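UDP-N-acetylmuramate-alanine ligase MurC (Thermotoga maritima, PDB 1J6U) catalyses the ATP-dependent ligation of L-alanine to UDP-N-acetylmuramate, a cytoplasmic step of peptidoglycan synthesis in cell wall formation. Local coordinates at residues H16-G21 / N85-R90. Sequence-based numbering, arbitrary orientation.
Sequences HFVGIG and NPEIVR
The imidazole of H16 presents an edge to the carboxylate of E87: OE1 lies close to the ring plane and takes a hydrogen bond from H16 NE2 at 2.6 Å, while the ring of Y40 packs edge-to-face with H16 and its hydroxyl is hydrogen-bonded to ND1. Ring and carboxylate planes are turned 52° apart, and NE2 reaches OE1 from above the carboxylate plane. With H16 CG anti to the backbone N (chi1 -180°), the imidazole extends far enough to bring NE2 to the carboxylate. OE1 is also hydrogen-bonded to S42 OG, and OE2 to N68 ND2, S65 N and H64 ND1, so several polar groups grip this buried carboxylate. Were E87 an alanine, H16 NE2 and S42 OG would probably lose their shared partner, the groups around OE2 theirs, and a gap would open beside V18. The methyls of V18 spread over the helix start: CG2 touches E87 OE1 and, at 4.1 Å, I88 CD1. V18 CG1 meets N85 ND2 at 3.6 Å. N85 is the N-cap, its OD1 accepting from E87 N at 2.8 Å in the carbonyl plane. The contact packs the first turn of helix 86-93 against one face of the parallel, Rossmann-like sheet, where strand 14-18 runs between strands 38-42 and 74-77; F17 points the other way, onto helix 23-34.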
loop_
_atom_site.group_PDB
_atom_site.type_symbol
_atom_site.label_atom_id
_atom_site.label_comp_id
_atom_site.label_asym_id
_atom_site.label_seq_id
_atom_site.Cartn_x
_atom_site.Cartn_y
_atom_site.Cartn_z
ATOM N N HIS A 16 -4.469 -15.136 -19.607
ATOM C CA HIS A 16 -4.570 -15.975 -18.415
ATOM C C HIS A 16 -3.578 -15.428 -17.362
ATOM O O HIS A 16 -2.364 -15.390 -17.596
ATOM C CB HIS A 16 -4.218 -17.413 -18.814
ATOM C CG HIS A 16 -4.288 -18.400 -17.698
ATOM N ND1 HIS A 16 -4.781 -19.673 -17.872
ATOM C CD2 HIS A 16 -3.941 -18.305 -16.395
ATOM C CE1 HIS A 16 -4.740 -20.322 -16.723
ATOM N NE2 HIS A 16 -4.235 -19.512 -15.809
ATOM N N PHE A 17 -4.122 -14.996 -16.224
ATOM C CA PHE A 17 -3.331 -14.443 -15.124
ATOM C C PHE A 17 -3.201 -15.443 -13.992
ATOM O O PHE A 17 -4.185 -15.756 -13.291
ATOM C CB PHE A 17 -3.986 -13.162 -14.533
ATOM C CG PHE A 17 -3.983 -11.966 -15.460
ATOM C CD1 PHE A 17 -4.947 -11.847 -16.471
ATOM C CD2 PHE A 17 -2.994 -10.981 -15.340
ATOM C CE1 PHE A 17 -4.925 -10.793 -17.342
ATOM C CE2 PHE A 17 -2.962 -9.918 -16.202
ATOM C CZ PHE A 17 -3.931 -9.826 -17.210
ATOM N N VAL A 18 -1.986 -15.915 -13.781
ATOM C CA VAL A 18 -1.747 -16.870 -12.719
ATOM C C VAL A 18 -1.352 -16.031 -11.523
ATOM O O VAL A 18 -0.232 -15.481 -11.470
ATOM C CB VAL A 18 -0.623 -17.849 -13.115
ATOM C CG1 VAL A 18 -0.467 -18.961 -12.055
ATOM C CG2 VAL A 18 -0.954 -18.439 -14.463
ATOM N N GLY A 19 -2.289 -15.936 -10.575
ATOM C CA GLY A 19 -2.097 -15.126 -9.386
ATOM C C GLY A 19 -2.897 -13.819 -9.524
ATOM O O GLY A 19 -2.556 -12.794 -8.935
ATOM N N ILE A 20 -3.963 -13.867 -10.323
ATOM C CA ILE A 20 -4.830 -12.732 -10.571
ATOM C C ILE A 20 -5.471 -12.170 -9.294
ATOM O O ILE A 20 -6.069 -11.097 -9.313
ATOM C CB ILE A 20 -5.954 -13.151 -11.502
ATOM C CG1 ILE A 20 -6.614 -11.936 -12.138
ATOM C CG2 ILE A 20 -6.999 -13.919 -10.708
ATOM C CD1 ILE A 20 -7.322 -12.281 -13.410
ATOM N N GLY A 21 -5.351 -12.891 -8.188
ATOM C CA GLY A 21 -5.979 -12.440 -6.955
ATOM C C GLY A 21 -5.152 -11.454 -6.161
ATOM O O GLY A 21 -5.633 -10.920 -5.161
ATOM N N ASN A 85 3.982 -24.989 -11.139
ATOM C CA ASN A 85 2.581 -24.644 -11.075
ATOM C C ASN A 85 1.932 -25.381 -12.260
ATOM O O ASN A 85 2.360 -25.251 -13.392
ATOM C CB ASN A 85 2.401 -23.126 -11.195
ATOM C CG ASN A 85 0.938 -22.699 -11.119
ATOM O OD1 ASN A 85 0.112 -23.116 -11.925
ATOM N ND2 ASN A 85 0.619 -21.854 -10.152
ATOM N N PRO A 86 0.905 -26.191 -12.002
ATOM C CA PRO A 86 0.301 -26.886 -13.140
ATOM C C PRO A 86 -0.089 -26.002 -14.325
ATOM O O PRO A 86 -0.017 -26.438 -15.466
ATOM C CB PRO A 86 -0.910 -27.615 -12.515
ATOM C CG PRO A 86 -1.194 -26.856 -11.263
ATOM C CD PRO A 86 0.201 -26.509 -10.751
ATOM N N GLU A 87 -0.495 -24.762 -14.064
ATOM C CA GLU A 87 -0.910 -23.873 -15.133
ATOM C C GLU A 87 0.274 -23.458 -15.954
ATOM O O GLU A 87 0.197 -23.308 -17.170
ATOM C CB GLU A 87 -1.620 -22.648 -14.560
ATOM C CG GLU A 87 -3.017 -23.011 -14.028
ATOM C CD GLU A 87 -3.683 -21.909 -13.199
ATOM O OE1 GLU A 87 -3.566 -20.728 -13.590
ATOM O OE2 GLU A 87 -4.343 -22.225 -12.178
ATOM N N ILE A 88 1.389 -23.272 -15.293
ATOM C CA ILE A 88 2.548 -22.874 -16.032
ATOM C C ILE A 88 3.050 -24.075 -16.822
ATOM O O ILE A 88 3.524 -23.919 -17.955
ATOM C CB ILE A 88 3.638 -22.286 -15.083
ATOM C CG1 ILE A 88 3.125 -20.969 -14.504
ATOM C CG2 ILE A 88 4.964 -22.021 -15.853
ATOM C CD1 ILE A 88 2.616 -19.995 -15.596
ATOM N N VAL A 89 2.931 -25.274 -16.250
ATOM C CA VAL A 89 3.394 -26.456 -16.971
ATOM C C VAL A 89 2.551 -26.648 -18.231
ATOM O O VAL A 89 3.113 -26.849 -19.323
ATOM C CB VAL A 89 3.399 -27.741 -16.091
ATOM C CG1 VAL A 89 3.704 -28.950 -16.949
ATOM C CG2 VAL A 89 4.485 -27.637 -15.068
ATOM N N ARG A 90 1.224 -26.552 -18.099
ATOM C CA ARG A 90 0.369 -26.694 -19.265
ATOM C C ARG A 90 0.762 -25.632 -20.287
ATOM O O ARG A 90 1.065 -25.946 -21.445
ATOM C CB ARG A 90 -1.099 -26.545 -18.904
ATOM C CG ARG A 90 -1.994 -26.372 -20.128
ATOM C CD ARG A 90 -2.303 -27.698 -20.862
ATOM N NE ARG A 90 -3.640 -28.124 -20.522
ATOM C CZ ARG A 90 -4.669 -28.129 -21.355
ATOM N NH1 ARG A 90 -4.512 -27.745 -22.607
ATOM N NH2 ARG A 90 -5.870 -28.484 -20.915
#